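Local coordinates for DnaJ homolog subfamily C member 27-A (Xenopus laevis, PDB 6JMG), which binds GTP with magnesium as a Rab-family small GTPase carrying a DnaJ domain, and is possibly involved in regulating the MEK/ERK pathway, at residues A[31-41]-A[165-175]. Numbering follows the deposited sequence.
Sequences CIIKRYCEKRF and AQSGEGINEMF. With GTP (guanosine-5'-triphosphate), chain C.
Tyr36 lies flat on Phe175 in an offset stack, ring centres 4.4 Å apart and planes 18° from parallel, where helix 31-38, which follows the P-loop, crosses helix 171-175 nearly at right angles (-91°). The two side chains run alongside one another in opposite senses, which brings Phe175 CB over the centre of the Tyr36 ring. Met174 CE covers the other face of Phe175 and also meets Ile32 CG2 (3.7 Å). Ile171 packs alongside, its CG2 against Tyr36 CB and its CD1 against Ile32 CG2. Ile32, Ile171 and Met174 are tightly buried against strands 128-134 and 159-163 of the Ras-type sheet.

Toward the loop after strand 159-163 the contact turns polar and more solvent-accessible. Arg35, with CG anti to the backbone N (chi1 178°) and a bend at chi2, carries its guanidinium there. Arg35 NH1 donates to Gln166 O at 2.8 Å from above the carbonyl plane, and weakly to Ala165 O; Gly168 CA sits over one guanidinium face. A methionine in place of Arg35 would probably leave both carbonyls without this donor and the loop less firmly tied to the helix. Nearby, Gln166 CA makes a CH-pi contact over the Phe41 ring, 3.6 Å from its centroid. On the solvent side, Asn172 ND2 lies at the edge of Tyr36.

Both segments also hold GTP: Cys31 N donates to GTP O1A at 2.8 Å, and Ala165 N, in what corresponds to the base-reading SAK motif of Ras-family GTPases, weakly to guanine O6. Apolar helix packing is thus continued by an arginine bonded to loop carbonyls, consistent with coupling the phosphate and base ends of the nucleotide site.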
loop_
_atom_site.group_PDB
_atom_site.type_symbol
_atom_site.label_atom_id
_atom_site.label_comp_id
_atom_site.label_asym_id
_atom_site.label_seq_id
_atom_site.Cartn_x
_atom_site.Cartn_y
_atom_site.Cartn_z
ATOM N N CYS A 31 -17.592 -12.976 1.297
ATOM C CA CYS A 31 -17.904 -13.828 2.440
ATOM C C CYS A 31 -16.993 -13.560 3.625
ATOM O O CYS A 31 -17.440 -13.682 4.767
ATOM C CB CYS A 31 -17.793 -15.331 2.110
ATOM S SG CYS A 31 -18.873 -16.066 0.880
ATOM N N ILE A 32 -15.764 -13.091 3.399
ATOM C CA ILE A 32 -14.970 -12.590 4.516
ATOM C C ILE A 32 -15.685 -11.426 5.191
ATOM O O ILE A 32 -15.821 -11.390 6.422
ATOM C CB ILE A 32 -13.563 -12.186 4.046
ATOM C CG1 ILE A 32 -12.719 -13.430 3.740
ATOM C CG2 ILE A 32 -12.888 -11.368 5.116
ATOM C CD1 ILE A 32 -11.415 -13.091 3.066
ATOM N N ILE A 33 -16.212 -10.487 4.399
ATOM C CA ILE A 33 -16.841 -9.314 4.991
ATOM C C ILE A 33 -18.124 -9.707 5.713
ATOM O O ILE A 33 -18.337 -9.361 6.882
ATOM C CB ILE A 33 -17.109 -8.261 3.905
ATOM C CG1 ILE A 33 -15.782 -7.690 3.386
ATOM C CG2 ILE A 33 -18.038 -7.164 4.436
ATOM C CD1 ILE A 33 -15.888 -7.058 2.012
ATOM N N LYS A 34 -18.943 -10.539 5.080
ATOM C CA LYS A 34 -20.214 -10.859 5.709
ATOM C C LYS A 34 -20.049 -11.808 6.891
ATOM O O LYS A 34 -20.871 -11.758 7.810
ATOM C CB LYS A 34 -21.149 -11.487 4.671
ATOM C CG LYS A 34 -21.697 -10.507 3.676
ATOM C CD LYS A 34 -22.572 -11.186 2.644
ATOM C CE LYS A 34 -23.483 -10.159 1.981
ATOM N NZ LYS A 34 -23.729 -10.473 0.548
ATOM N N ARG A 35 -18.951 -12.590 6.936
ATOM C CA ARG A 35 -18.683 -13.433 8.095
ATOM C C ARG A 35 -18.431 -12.594 9.343
ATOM O O ARG A 35 -19.034 -12.836 10.397
ATOM C CB ARG A 35 -17.495 -14.354 7.810
ATOM C CG ARG A 35 -17.056 -15.271 8.975
ATOM C CD ARG A 35 -18.136 -16.268 9.362
ATOM N NE ARG A 35 -17.786 -17.006 10.570
ATOM C CZ ARG A 35 -17.710 -18.332 10.652
ATOM N NH1 ARG A 35 -17.966 -19.085 9.581
ATOM N NH2 ARG A 35 -17.380 -18.906 11.811
ATOM N N TYR A 36 -17.607 -11.555 9.229
ATOM C CA TYR A 36 -17.293 -10.758 10.410
ATOM C C TYR A 36 -18.350 -9.688 10.697
ATOM O O TYR A 36 -18.672 -9.445 11.864
ATOM C CB TYR A 36 -15.911 -10.130 10.256
ATOM C CG TYR A 36 -15.504 -9.252 11.405
ATOM C CD1 TYR A 36 -14.902 -9.779 12.534
ATOM C CD2 TYR A 36 -15.730 -7.888 11.364
ATOM C CE1 TYR A 36 -14.528 -8.958 13.593
ATOM C CE2 TYR A 36 -15.362 -7.077 12.393
ATOM C CZ TYR A 36 -14.759 -7.602 13.503
ATOM O OH TYR A 36 -14.400 -6.751 14.529
ATOM N N CYS A 37 -18.958 -9.086 9.678
ATOM C CA CYS A 37 -19.833 -7.953 9.977
ATOM C C CYS A 37 -21.277 -8.351 10.162
ATOM O O CYS A 37 -21.993 -7.694 10.923
ATOM C CB CYS A 37 -19.862 -6.930 8.824
ATOM S SG CYS A 37 -18.321 -6.374 8.164
ATOM N N GLU A 38 -21.712 -9.427 9.506
ATOM C CA GLU A 38 -23.095 -9.878 9.576
ATOM C C GLU A 38 -23.237 -11.255 10.203
ATOM O O GLU A 38 -24.355 -11.778 10.271
ATOM C CB GLU A 38 -23.723 -9.818 8.184
ATOM C CG GLU A 38 -24.308 -8.423 7.888
ATOM C CD GLU A 38 -24.612 -8.173 6.413
ATOM O OE1 GLU A 38 -24.412 -9.087 5.582
ATOM O OE2 GLU A 38 -25.055 -7.047 6.088
ATOM N N LYS A 39 -22.142 -11.820 10.702
ATOM C CA LYS A 39 -22.104 -13.118 11.365
ATOM C C LYS A 39 -22.904 -14.178 10.605
ATOM O O LYS A 39 -23.787 -14.849 11.149
ATOM C CB LYS A 39 -22.607 -12.984 12.813
ATOM C CG LYS A 39 -21.973 -11.833 13.622
ATOM C CD LYS A 39 -20.688 -12.291 14.349
ATOM C CE LYS A 39 -19.462 -11.357 14.094
ATOM N NZ LYS A 39 -18.097 -12.006 14.324
ATOM N N ARG A 40 -22.527 -14.372 9.339
ATOM C CA ARG A 40 -23.231 -15.342 8.517
ATOM C C ARG A 40 -22.325 -15.846 7.402
ATOM O O ARG A 40 -21.335 -15.205 7.047
ATOM C CB ARG A 40 -24.525 -14.757 7.958
ATOM C CG ARG A 40 -24.383 -13.457 7.228
ATOM C CD ARG A 40 -25.722 -13.109 6.623
ATOM N NE ARG A 40 -25.663 -11.956 5.747
ATOM C CZ ARG A 40 -26.403 -11.804 4.659
ATOM N NH1 ARG A 40 -27.265 -12.745 4.286
ATOM N NH2 ARG A 40 -26.273 -10.700 3.944
ATOM N N PHE A 41 -22.657 -17.032 6.878
ATOM C CA PHE A 41 -21.889 -17.631 5.789
ATOM C C PHE A 41 -22.732 -18.669 5.057
ATOM O O PHE A 41 -23.285 -19.580 5.686
ATOM C CB PHE A 41 -20.604 -18.303 6.292
ATOM C CG PHE A 41 -19.918 -19.111 5.231
ATOM C CD1 PHE A 41 -19.058 -18.494 4.312
ATOM C CD2 PHE A 41 -20.172 -20.476 5.101
ATOM C CE1 PHE A 41 -18.459 -19.223 3.317
ATOM C CE2 PHE A 41 -19.567 -21.215 4.099
ATOM C CZ PHE A 41 -18.706 -20.595 3.215
ATOM N N ALA A 165 -13.580 -17.976 5.663
ATOM C CA ALA A 165 -14.903 -17.442 5.945
ATOM C C ALA A 165 -15.868 -18.550 6.326
ATOM O O ALA A 165 -16.864 -18.287 7.010
ATOM C CB ALA A 165 -15.424 -16.666 4.731
ATOM N N GLN A 166 -15.579 -19.790 5.906
ATOM C CA GLN A 166 -16.466 -20.905 6.209
ATOM C C GLN A 166 -16.331 -21.335 7.661
ATOM O O GLN A 166 -17.330 -21.490 8.359
ATOM C CB GLN A 166 -16.166 -22.071 5.272
ATOM C CG GLN A 166 -17.116 -23.249 5.403
ATOM C CD GLN A 166 -16.640 -24.247 6.428
ATOM O OE1 GLN A 166 -15.434 -24.446 6.598
ATOM N NE2 GLN A 166 -17.584 -24.878 7.129
ATOM N N SER A 167 -15.105 -21.478 8.142
ATOM C CA SER A 167 -14.843 -21.904 9.507
ATOM C C SER A 167 -14.787 -20.753 10.499
ATOM O O SER A 167 -14.946 -20.984 11.705
ATOM C CB SER A 167 -13.519 -22.658 9.563
ATOM O OG SER A 167 -12.441 -21.750 9.775
ATOM N N GLY A 168 -14.507 -19.540 10.029
ATOM C CA GLY A 168 -14.241 -18.415 10.901
ATOM C C GLY A 168 -12.784 -18.237 11.291
ATOM O O GLY A 168 -12.418 -17.154 11.765
ATOM N N GLU A 169 -11.931 -19.244 11.062
ATOM C CA GLU A 169 -10.526 -19.159 11.463
ATOM C C GLU A 169 -9.866 -17.926 10.856
ATOM O O GLU A 169 -10.014 -17.656 9.660
ATOM C CB GLU A 169 -9.791 -20.412 11.006
ATOM C CG GLU A 169 -8.393 -20.611 11.569
ATOM C CD GLU A 169 -7.734 -21.871 11.001
ATOM O OE1 GLU A 169 -8.471 -22.707 10.426
ATOM O OE2 GLU A 169 -6.493 -22.034 11.121
ATOM N N GLY A 170 -9.131 -17.185 11.688
ATOM C CA GLY A 170 -8.390 -16.014 11.248
ATOM C C GLY A 170 -9.218 -14.766 10.994
ATOM O O GLY A 170 -8.640 -13.682 10.816
ATOM N N ILE A 171 -10.548 -14.878 10.964
ATOM C CA ILE A 171 -11.368 -13.762 10.512
ATOM C C ILE A 171 -11.339 -12.633 11.535
ATOM O O ILE A 171 -11.042 -11.474 11.207
ATOM C CB ILE A 171 -12.806 -14.246 10.234
ATOM C CG1 ILE A 171 -12.836 -15.205 9.036
ATOM C CG2 ILE A 171 -13.748 -13.079 9.973
ATOM C CD1 ILE A 171 -12.560 -14.550 7.702
ATOM N N ASN A 172 -11.626 -12.960 12.789
ATOM C CA ASN A 172 -11.657 -11.954 13.845
ATOM C C ASN A 172 -10.279 -11.368 14.100
ATOM O O ASN A 172 -10.159 -10.171 14.404
ATOM C CB ASN A 172 -12.251 -12.563 15.114
ATOM C CG ASN A 172 -13.695 -12.978 14.917
ATOM O OD1 ASN A 172 -13.984 -13.939 14.204
ATOM N ND2 ASN A 172 -14.610 -12.230 15.509
ATOM N N GLU A 173 -9.235 -12.190 13.977
ATOM C CA GLU A 173 -7.888 -11.703 14.225
ATOM C C GLU A 173 -7.459 -10.748 13.125
ATOM O O GLU A 173 -6.905 -9.680 13.410
ATOM C CB GLU A 173 -6.924 -12.888 14.339
ATOM C CG GLU A 173 -7.248 -13.857 15.486
ATOM C CD GLU A 173 -8.402 -14.834 15.210
ATOM O OE1 GLU A 173 -8.998 -14.808 14.119
ATOM O OE2 GLU A 173 -8.731 -15.630 16.110
ATOM N N MET A 174 -7.781 -11.086 11.869
ATOM C CA MET A 174 -7.481 -10.202 10.740
ATOM C C MET A 174 -8.170 -8.853 10.911
ATOM O O MET A 174 -7.526 -7.803 10.866
ATOM C CB MET A 174 -7.919 -10.866 9.427
ATOM C CG MET A 174 -7.694 -10.019 8.155
ATOM S SD MET A 174 -8.948 -8.794 7.743
ATOM C CE MET A 174 -10.200 -9.897 7.130
ATOM N N PHE A 175 -9.478 -8.865 11.162
ATOM C CA PHE A 175 -10.197 -7.608 11.296
ATOM C C PHE A 175 -9.725 -6.807 12.500
ATOM O O PHE A 175 -9.680 -5.568 12.444
ATOM C CB PHE A 175 -11.701 -7.868 11.361
ATOM C CG PHE A 175 -12.339 -7.873 10.013
ATOM C CD1 PHE A 175 -12.412 -6.707 9.266
ATOM C CD2 PHE A 175 -12.801 -9.045 9.458
ATOM C CE1 PHE A 175 -12.969 -6.706 8.007
ATOM C CE2 PHE A 175 -13.354 -9.055 8.191
ATOM C CZ PHE A 175 -13.440 -7.882 7.463
HETATM P PG GTP C . -16.782 -12.022 -6.551
HETATM O O1G GTP C . -17.686 -11.060 -5.810
HETATM O O2G GTP C . -15.485 -11.371 -6.962
HETATM O O3G GTP C . -17.500 -12.530 -7.788
HETATM O O3B GTP C . -16.314 -13.269 -5.632
HETATM P PB GTP C . -15.968 -13.138 -4.064
HETATM O O1B GTP C . -14.509 -12.837 -3.851
HETATM O O2B GTP C . -16.793 -12.114 -3.321
HETATM O O3A GTP C . -16.219 -14.635 -3.530
HETATM P PA GTP C . -17.417 -15.008 -2.530
HETATM O O1A GTP C . -17.285 -14.329 -1.188
HETATM O O2A GTP C . -18.755 -14.697 -3.132
HETATM O "O5'" GTP C . -17.187 -16.584 -2.455
HETATM C "C5'" GTP C . -17.123 -17.335 -3.643
HETATM C "C4'" GTP C . -17.513 -18.768 -3.299
HETATM O "O4'" GTP C . -16.522 -19.292 -2.459
HETATM C "C3'" GTP C . -18.804 -18.897 -2.530
HETATM O "O3'" GTP C . -19.352 -20.094 -2.989
HETATM C "C2'" GTP C . -18.418 -19.108 -1.085
HETATM O "O2'" GTP C . -19.249 -19.999 -0.376
HETATM C "C1'" GTP C . -17.081 -19.764 -1.237
HETATM N N9 GTP C . -16.183 -19.418 -0.135
HETATM C C8 GTP C . -15.838 -18.159 0.290
HETATM N N7 GTP C . -14.944 -18.286 1.307
HETATM C C5 GTP C . -14.723 -19.603 1.528
HETATM C C6 GTP C . -13.915 -20.275 2.430
HETATM O O6 GTP C . -13.231 -19.662 3.245
HETATM N N1 GTP C . -13.866 -21.653 2.400
HETATM C C2 GTP C . -14.621 -22.361 1.497
HETATM N N2 GTP C . -14.562 -23.686 1.511
HETATM N N3 GTP C . -15.431 -21.689 0.597
HETATM C C4 GTP C . -15.484 -20.332 0.619
#